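Local coordinates for protein acetyltransferase, GNAT family (Bacillus anthracis str. Sterne, PDB 3FBU) that binds coenzyme A and probably transfers an acetyl group from acetyl-CoA to an amine of an acceptor substrate, at residues 6-11 against 101-106; 71-76 against 84-89. All coordinates share one frame; numbering follows the deposited sequence.

Contact 1. Residues 6-11 against 101-106. With COA (coenzyme A), chain C.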
loop_
_atom_site.group_PDB
_atom_site.type_symbol
_atom_site.label_atom_id
_atom_site.label_comp_id
_atom_site.label_asym_id
_atom_site.label_seq_id
_atom_site.Cartn_x
_atom_site.Cartn_y
_atom_site.Cartn_z
ATOM N N GLU A 6 -15.126 7.103 -17.858
ATOM C CA GLU A 6 -16.334 6.767 -17.103
ATOM C C GLU A 6 -16.653 7.743 -15.950
ATOM O O GLU A 6 -17.738 8.319 -15.907
ATOM C CB GLU A 6 -16.213 5.335 -16.561
ATOM C CG GLU A 6 -16.476 4.272 -17.634
ATOM C CD GLU A 6 -16.187 2.827 -17.188
ATOM O OE1 GLU A 6 -15.636 2.606 -16.073
ATOM O OE2 GLU A 6 -16.526 1.902 -17.975
ATOM N N ARG A 7 -15.703 7.923 -15.031
ATOM C CA ARG A 7 -15.909 8.724 -13.823
ATOM C C ARG A 7 -15.108 10.037 -13.807
ATOM O O ARG A 7 -15.272 10.859 -12.890
ATOM C CB ARG A 7 -15.500 7.923 -12.599
ATOM C CG ARG A 7 -16.242 6.594 -12.416
ATOM C CD ARG A 7 -15.681 5.866 -11.222
ATOM N NE ARG A 7 -14.303 5.448 -11.493
ATOM C CZ ARG A 7 -13.492 4.898 -10.601
ATOM N NH1 ARG A 7 -13.891 4.677 -9.353
ATOM N NH2 ARG A 7 -12.254 4.578 -10.963
ATOM N N LEU A 8 -14.232 10.234 -14.794
ATOM C CA LEU A 8 -13.322 11.382 -14.786
ATOM C C LEU A 8 -13.070 11.904 -16.172
ATOM O O LEU A 8 -13.321 11.229 -17.177
ATOM C CB LEU A 8 -11.981 11.000 -14.124
ATOM C CG LEU A 8 -11.260 9.764 -14.646
ATOM C CD1 LEU A 8 -10.395 10.108 -15.862
ATOM C CD2 LEU A 8 -10.440 9.073 -13.522
ATOM N N LEU A 9 -12.553 13.123 -16.225
ATOM C CA LEU A 9 -12.086 13.705 -17.455
ATOM C C LEU A 9 -10.672 14.230 -17.255
ATOM O O LEU A 9 -10.254 14.496 -16.133
ATOM C CB LEU A 9 -12.997 14.831 -17.931
ATOM C CG LEU A 9 -13.219 16.087 -17.091
ATOM C CD1 LEU A 9 -12.065 17.116 -17.220
ATOM C CD2 LEU A 9 -14.558 16.732 -17.551
ATOM N N ILE A 10 -9.964 14.365 -18.365
ATOM C CA ILE A 10 -8.622 14.933 -18.368
ATOM C C ILE A 10 -8.682 16.142 -19.269
ATOM O O ILE A 10 -9.214 16.083 -20.371
ATOM C CB ILE A 10 -7.584 13.943 -18.917
ATOM C CG1 ILE A 10 -7.674 12.623 -18.140
ATOM C CG2 ILE A 10 -6.186 14.531 -18.808
ATOM C CD1 ILE A 10 -6.833 11.528 -18.691
ATOM N N ARG A 11 -8.124 17.250 -18.808
ATOM C CA ARG A 11 -8.112 18.466 -19.598
ATOM C C ARG A 11 -6.777 19.177 -19.351
ATOM O O ARG A 11 -5.939 18.679 -18.587
ATOM C CB ARG A 11 -9.323 19.348 -19.222
ATOM C CG ARG A 11 -9.328 19.866 -17.761
ATOM C CD ARG A 11 -10.286 21.027 -17.555
ATOM N NE ARG A 11 -10.554 21.321 -16.143
ATOM C CZ ARG A 11 -9.699 21.933 -15.305
ATOM N NH1 ARG A 11 -8.509 22.314 -15.703
ATOM N NH2 ARG A 11 -10.038 22.142 -14.036
ATOM N N SER A 101 -5.510 4.479 -12.698
ATOM C CA SER A 101 -5.555 3.502 -13.792
ATOM C C SER A 101 -6.582 3.878 -14.848
ATOM O O SER A 101 -6.315 3.744 -16.044
ATOM C CB SER A 101 -5.827 2.087 -13.269
ATOM O OG SER A 101 -4.877 1.760 -12.251
ATOM N N GLU A 102 -7.728 4.385 -14.414
ATOM C CA GLU A 102 -8.775 4.830 -15.342
ATOM C C GLU A 102 -8.271 5.980 -16.202
ATOM O O GLU A 102 -8.433 5.957 -17.409
ATOM C CB GLU A 102 -10.079 5.214 -14.583
ATOM C CG GLU A 102 -11.146 5.791 -15.498
ATOM C CD GLU A 102 -12.477 6.111 -14.773
ATOM O OE1 GLU A 102 -12.704 5.585 -13.677
ATOM O OE2 GLU A 102 -13.255 6.914 -15.308
ATOM N N ALA A 103 -7.611 6.963 -15.575
ATOM C CA ALA A 103 -7.095 8.114 -16.304
ATOM C C ALA A 103 -5.977 7.709 -17.261
ATOM O O ALA A 103 -5.931 8.186 -18.404
ATOM C CB ALA A 103 -6.605 9.178 -15.337
ATOM N N ALA A 104 -5.092 6.827 -16.791
ATOM C CA ALA A 104 -3.925 6.417 -17.580
ATOM C C ALA A 104 -4.364 5.546 -18.730
ATOM O O ALA A 104 -3.848 5.702 -19.819
ATOM C CB ALA A 104 -2.895 5.689 -16.708
ATOM N N GLN A 105 -5.348 4.673 -18.517
ATOM C CA GLN A 105 -5.920 3.852 -19.610
ATOM C C GLN A 105 -6.476 4.743 -20.726
ATOM O O GLN A 105 -6.205 4.538 -21.915
ATOM C CB GLN A 105 -7.002 2.884 -19.073
ATOM C CG GLN A 105 -7.574 1.870 -20.091
ATOM C CD GLN A 105 -8.513 0.837 -19.448
ATOM O OE1 GLN A 105 -8.686 0.798 -18.211
ATOM N NE2 GLN A 105 -9.129 -0.013 -20.290
ATOM N N ALA A 106 -7.247 5.740 -20.321
ATOM C CA ALA A 106 -7.833 6.716 -21.232
ATOM C C ALA A 106 -6.782 7.510 -22.002
ATOM O O ALA A 106 -6.961 7.797 -23.178
ATOM C CB ALA A 106 -8.750 7.668 -20.448
HETATM N N1A COA C . 1.114 -2.495 -1.954
HETATM C C2A COA C . 0.626 -3.244 -2.994
HETATM N N3A COA C . -0.338 -2.731 -3.821
HETATM C C4A COA C . -0.793 -1.468 -3.599
HETATM C C5A COA C . -0.311 -0.694 -2.557
HETATM C C6A COA C . 0.678 -1.213 -1.726
HETATM N N6A COA C . 1.192 -0.491 -0.728
HETATM N N7A COA C . -0.946 0.486 -2.595
HETATM C C8A COA C . -1.823 0.483 -3.619
HETATM N N9A COA C . -1.741 -0.733 -4.247
HETATM C C1B COA C . -2.381 -1.172 -5.494
HETATM C C2B COA C . -3.908 -1.086 -5.454
HETATM O O2B COA C . -4.492 -2.220 -4.826
HETATM C C3B COA C . -4.194 -0.997 -6.937
HETATM O O3B COA C . -4.176 -2.287 -7.528
HETATM P P3B COA C . -5.495 -3.210 -7.712
HETATM O O7A COA C . -5.217 -4.342 -8.646
HETATM O O8A COA C . -5.898 -3.692 -6.343
HETATM O O9A COA C . -6.561 -2.312 -8.300
HETATM C C4B COA C . -3.021 -0.169 -7.484
HETATM O O4B COA C . -1.968 -0.345 -6.575
HETATM C C5B COA C . -3.335 1.319 -7.582
HETATM O O5B COA C . -4.279 1.480 -8.623
HETATM P P1A COA C . -5.185 2.795 -8.709
HETATM O O1A COA C . -6.273 2.718 -7.651
HETATM O O2A COA C . -5.707 2.942 -10.084
HETATM O O3A COA C . -4.107 3.948 -8.409
HETATM P P2A COA C . -4.337 5.268 -7.511
HETATM O O4A COA C . -5.543 6.012 -8.030
HETATM O O5A COA C . -4.389 4.858 -6.035
HETATM O O6A COA C . -2.966 6.067 -7.820
HETATM C CBP COA C . -0.612 6.467 -7.814
HETATM C CCP COA C . -1.713 5.414 -7.944
HETATM C CDP COA C . -0.951 7.549 -8.855
HETATM C CEP COA C . 0.681 5.706 -8.113
HETATM C CAP COA C . -0.605 7.048 -6.374
HETATM O OAP COA C . -0.224 6.068 -5.422
HETATM C C9P COA C . 0.354 8.187 -6.206
HETATM O O9P COA C . 0.012 9.442 -6.651
HETATM N N8P COA C . 1.575 7.966 -5.709
HETATM C C7P COA C . 2.468 9.072 -5.369
HETATM C C6P COA C . 3.108 9.722 -6.584
HETATM C C5P COA C . 3.966 8.729 -7.367
HETATM O O5P COA C . 4.859 8.037 -6.828
HETATM N N4P COA C . 3.725 8.686 -8.661
HETATM C C3P COA C . 4.372 7.695 -9.530
HETATM C C2P COA C . 5.772 8.065 -9.967
HETATM S S1P COA C . 6.397 6.873 -11.192
#
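Strand 8-10 passes helix 101-106 at 9.1 Å between axes, its direction turned 47° from that of the helix, and the backbones come nearest at Leu8 and Ala103. Glu102 carries the polar part. Its extended chain, with CG anti to the backbone N, sends the carboxylate to the residues just before the strand. There OE2 of Glu102 takes the backbone N of Arg7 on its syn lone pair at 2.7 Å, in an almost straight bond (174°). The other oxygen, OE1, is held by a salt bridge from Arg7 NE at 2.7 Å and by a second hydrogen bond from Arg7 NH2. Guanidinium and carboxylate planes differ by only 16°, so the Arg7 side chain, bent at chi3, meets the acid edge-on. Leu8 CD2 lies against the Glu102 chain, 3.9 Å from Glu102 CG; the apolar part is Leu8 CD1 and Ile10 CD1 on the Ala103 methyl. Ser101, on the far side of the helix, donates through N and OG to coenzyme A O2A, as in the pyrophosphate-binding loop and helix of GNAT enzymes. Arg7 NH2 also bonds Lys97 O, and the contact packs helix 99-114 on strand 8-10, which pairs with strand 58-63.

Contact 2. Residues 71-76 against 84-89. With COA (coenzyme A), chain C.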
loop_
_atom_site.group_PDB
_atom_site.type_symbol
_atom_site.label_atom_id
_atom_site.label_comp_id
_atom_site.label_asym_id
_atom_site.label_seq_id
_atom_site.Cartn_x
_atom_site.Cartn_y
_atom_site.Cartn_z
ATOM N N GLY A 71 -5.881 14.714 -9.220
ATOM C CA GLY A 71 -4.491 14.428 -9.566
ATOM C C GLY A 71 -4.162 14.930 -10.948
ATOM O O GLY A 71 -4.920 15.688 -11.551
ATOM N N HIS A 72 -2.984 14.556 -11.430
ATOM C CA HIS A 72 -2.632 14.844 -12.803
ATOM C C HIS A 72 -1.898 13.677 -13.483
ATOM O O HIS A 72 -1.265 12.819 -12.838
ATOM C CB HIS A 72 -1.857 16.177 -12.920
ATOM C CG HIS A 72 -0.459 16.154 -12.367
ATOM N ND1 HIS A 72 -0.160 16.574 -11.085
ATOM C CD2 HIS A 72 0.729 15.797 -12.932
ATOM C CE1 HIS A 72 1.139 16.457 -10.874
ATOM N NE2 HIS A 72 1.705 15.982 -11.971
ATOM N N ILE A 73 -2.070 13.640 -14.796
ATOM C CA ILE A 73 -1.361 12.722 -15.677
ATOM C C ILE A 73 -0.192 13.456 -16.327
ATOM O O ILE A 73 -0.336 14.593 -16.837
ATOM C CB ILE A 73 -2.318 12.168 -16.777
ATOM C CG1 ILE A 73 -3.315 11.149 -16.183
ATOM C CG2 ILE A 73 -1.516 11.582 -17.952
ATOM C CD1 ILE A 73 -2.724 9.802 -15.738
ATOM N N VAL A 74 0.956 12.786 -16.301
ATOM C CA VAL A 74 2.150 13.209 -17.005
ATOM C C VAL A 74 2.112 12.530 -18.378
ATOM O O VAL A 74 1.958 11.319 -18.460
ATOM C CB VAL A 74 3.416 12.814 -16.233
ATOM C CG1 VAL A 74 4.650 13.391 -16.882
ATOM C CG2 VAL A 74 3.342 13.270 -14.752
ATOM N N PHE A 75 2.216 13.316 -19.448
ATOM C CA PHE A 75 2.203 12.738 -20.814
ATOM C C PHE A 75 2.946 13.653 -21.796
ATOM O O PHE A 75 2.494 14.748 -22.076
ATOM C CB PHE A 75 0.769 12.462 -21.253
ATOM C CG PHE A 75 0.651 11.558 -22.450
ATOM C CD1 PHE A 75 1.179 10.278 -22.436
ATOM C CD2 PHE A 75 0.002 11.994 -23.584
ATOM C CE1 PHE A 75 1.038 9.435 -23.519
ATOM C CE2 PHE A 75 -0.139 11.138 -24.680
ATOM C CZ PHE A 75 0.399 9.870 -24.636
ATOM N N HIS A 76 4.095 13.196 -22.296
ATOM C CA HIS A 76 4.954 14.015 -23.152
ATOM C C HIS A 76 5.865 13.183 -24.045
ATOM O O HIS A 76 6.129 12.020 -23.778
ATOM C CB HIS A 76 5.816 14.985 -22.321
ATOM C CG HIS A 76 6.698 14.334 -21.302
ATOM N ND1 HIS A 76 7.910 13.752 -21.608
ATOM C CD2 HIS A 76 6.532 14.171 -19.965
ATOM C CE1 HIS A 76 8.463 13.282 -20.503
ATOM N NE2 HIS A 76 7.639 13.509 -19.495
ATOM N N TYR A 84 6.085 8.263 -26.445
ATOM C CA TYR A 84 5.787 9.166 -25.336
ATOM C C TYR A 84 6.057 8.446 -24.018
ATOM O O TYR A 84 6.125 7.210 -23.962
ATOM C CB TYR A 84 4.308 9.577 -25.356
ATOM C CG TYR A 84 4.031 10.814 -26.151
ATOM C CD1 TYR A 84 3.241 11.848 -25.615
ATOM C CD2 TYR A 84 4.563 10.965 -27.421
ATOM C CE1 TYR A 84 3.011 12.998 -26.337
ATOM C CE2 TYR A 84 4.313 12.118 -28.155
ATOM C CZ TYR A 84 3.539 13.117 -27.600
ATOM O OH TYR A 84 3.288 14.276 -28.332
ATOM N N GLU A 85 6.178 9.246 -22.965
ATOM C CA GLU A 85 6.281 8.767 -21.606
ATOM C C GLU A 85 5.040 9.224 -20.825
ATOM O O GLU A 85 4.533 10.369 -21.013
ATOM C CB GLU A 85 7.548 9.312 -20.951
ATOM C CG GLU A 85 7.660 9.008 -19.473
ATOM C CD GLU A 85 8.951 9.480 -18.816
ATOM O OE1 GLU A 85 9.749 10.234 -19.450
ATOM O OE2 GLU A 85 9.149 9.080 -17.646
ATOM N N ILE A 86 4.543 8.334 -19.972
ATOM C CA ILE A 86 3.349 8.572 -19.140
ATOM C C ILE A 86 3.721 8.382 -17.661
ATOM O O ILE A 86 4.592 7.578 -17.313
ATOM C CB ILE A 86 2.155 7.638 -19.564
ATOM C CG1 ILE A 86 0.789 8.063 -18.945
ATOM C CG2 ILE A 86 2.485 6.161 -19.249
ATOM C CD1 ILE A 86 -0.440 7.343 -19.596
ATOM N N GLY A 87 2.993 9.108 -16.811
ATOM C CA GLY A 87 3.125 9.062 -15.382
ATOM C C GLY A 87 1.896 9.668 -14.745
ATOM O O GLY A 87 0.954 10.066 -15.445
ATOM N N TRP A 88 1.934 9.802 -13.421
ATOM C CA TRP A 88 0.726 10.126 -12.662
ATOM C C TRP A 88 1.112 10.549 -11.264
ATOM O O TRP A 88 1.996 9.956 -10.682
ATOM C CB TRP A 88 -0.183 8.885 -12.587
ATOM C CG TRP A 88 0.567 7.591 -12.607
ATOM C CD1 TRP A 88 1.279 7.019 -11.593
ATOM C CD2 TRP A 88 0.705 6.724 -13.727
ATOM N NE1 TRP A 88 1.850 5.829 -12.017
ATOM C CE2 TRP A 88 1.508 5.624 -13.322
ATOM C CE3 TRP A 88 0.235 6.768 -15.038
ATOM C CZ2 TRP A 88 1.860 4.608 -14.191
ATOM C CZ3 TRP A 88 0.577 5.757 -15.888
ATOM C CH2 TRP A 88 1.365 4.685 -15.467
ATOM N N VAL A 89 0.427 11.564 -10.728
ATOM C CA VAL A 89 0.574 11.985 -9.338
ATOM C C VAL A 89 -0.830 12.371 -8.851
ATOM O O VAL A 89 -1.491 13.216 -9.472
ATOM C CB VAL A 89 1.509 13.206 -9.182
ATOM C CG1 VAL A 89 1.713 13.545 -7.683
ATOM C CG2 VAL A 89 2.896 12.990 -9.959
HETATM N N1A COA C . 1.114 -2.495 -1.954
HETATM C C2A COA C . 0.626 -3.244 -2.994
HETATM N N3A COA C . -0.338 -2.731 -3.821
HETATM C C4A COA C . -0.793 -1.468 -3.599
HETATM C C5A COA C . -0.311 -0.694 -2.557
HETATM C C6A COA C . 0.678 -1.213 -1.726
HETATM N N6A COA C . 1.192 -0.491 -0.728
HETATM N N7A COA C . -0.946 0.486 -2.595
HETATM C C8A COA C . -1.823 0.483 -3.619
HETATM N N9A COA C . -1.741 -0.733 -4.247
HETATM C C1B COA C . -2.381 -1.172 -5.494
HETATM C C2B COA C . -3.908 -1.086 -5.454
HETATM O O2B COA C . -4.492 -2.220 -4.826
HETATM C C3B COA C . -4.194 -0.997 -6.937
HETATM O O3B COA C . -4.176 -2.287 -7.528
HETATM P P3B COA C . -5.495 -3.210 -7.712
HETATM O O7A COA C . -5.217 -4.342 -8.646
HETATM O O8A COA C . -5.898 -3.692 -6.343
HETATM O O9A COA C . -6.561 -2.312 -8.300
HETATM C C4B COA C . -3.021 -0.169 -7.484
HETATM O O4B COA C . -1.968 -0.345 -6.575
HETATM C C5B COA C . -3.335 1.319 -7.582
HETATM O O5B COA C . -4.279 1.480 -8.623
HETATM P P1A COA C . -5.185 2.795 -8.709
HETATM O O1A COA C . -6.273 2.718 -7.651
HETATM O O2A COA C . -5.707 2.942 -10.084
HETATM O O3A COA C . -4.107 3.948 -8.409
HETATM P P2A COA C . -4.337 5.268 -7.511
HETATM O O4A COA C . -5.543 6.012 -8.030
HETATM O O5A COA C . -4.389 4.858 -6.035
HETATM O O6A COA C . -2.966 6.067 -7.820
HETATM C CBP COA C . -0.612 6.467 -7.814
HETATM C CCP COA C . -1.713 5.414 -7.944
HETATM C CDP COA C . -0.951 7.549 -8.855
HETATM C CEP COA C . 0.681 5.706 -8.113
HETATM C CAP COA C . -0.605 7.048 -6.374
HETATM O OAP COA C . -0.224 6.068 -5.422
HETATM C C9P COA C . 0.354 8.187 -6.206
HETATM O O9P COA C . 0.012 9.442 -6.651
HETATM N N8P COA C . 1.575 7.966 -5.709
HETATM C C7P COA C . 2.468 9.072 -5.369
HETATM C C6P COA C . 3.108 9.722 -6.584
HETATM C C5P COA C . 3.966 8.729 -7.367
HETATM O O5P COA C . 4.859 8.037 -6.828
HETATM N N4P COA C . 3.725 8.686 -8.661
HETATM C C3P COA C . 4.372 7.695 -9.530
HETATM C C2P COA C . 5.772 8.065 -9.967
HETATM S S1P COA C . 6.397 6.873 -11.192
#
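Val89, His76 and Tyr84 bury the most surface here, and they stand at the two ends of an antiparallel pair of strands whose short-segment axes approach to 4.3 Å at 166°. At one end, His72 and Val89 form a hydrogen-bonded pair, with His72 N reaching Val89 O at 2.8 Å nearly along the carbonyl axis. Their side chains point the same way: the imidazole, in the crowded position between backbone N and carbonyl carbon, brings His72 CE1 to 3.7 Å from Val89 CB, and its ND1 bonds Tyr24 OH. At the other end His76 pairs with Glu85 in the same manner, Glu85 N to His76 O being 2.9 Å. The His76 ring also takes the crowded position and lies alongside the Glu85 side chain, CE1 3.5 Å from Glu85 OE1, with ring and carboxylate planes 57° apart. Tyr84 lays one ring face on the backbone of His76, whose carbonyl carbon sits 3.3 Å above the plane toward the rim. Tyr84 CD1 in turn stands over the centre of the Phe75 ring, the two planes meeting obliquely at 45°; Tyr84 OH bonds Lys77. In the middle, Gly87 pairs with Val74, their N-H groups and carbonyls bonding both ways (Val74 N to Gly87 O 2.9 Å). Trp88 extends from the face shared with Ile73, Phe75 and Ile86; its NE1 bonds Ser131 OG, and its backbone O accepts coenzyme A N4P at 2.9 Å. A hairpin of strands 68-79 and 83-90 whose second strand offers a main-chain carbonyl to the pantetheine arm is characteristic of the GNAT fold.

How the contacts relate
Contact 2 lies in the core, its centre about 3 Å from that of the chain, whereas contact 1, its centre about 11 Å from the same point, is only partly buried and includes the exposed Glu6. The chemistry follows: main-chain bonds between neighbouring strands hold contact 2, while the Arg7-Glu102 salt bridge and a small apolar patch join helix to strand in contact 1. The two meet where helix 99-114 lies on the sheet, Ala104 CB being 3.6 Å from Trp88 CZ3 and Ala103 CB 3.9 Å from Ile73 CG1. Both touch coenzyme A at different parts, contact 1 at the pyrophosphate through Ser101 and contact 2 at the pantetheine through Trp88.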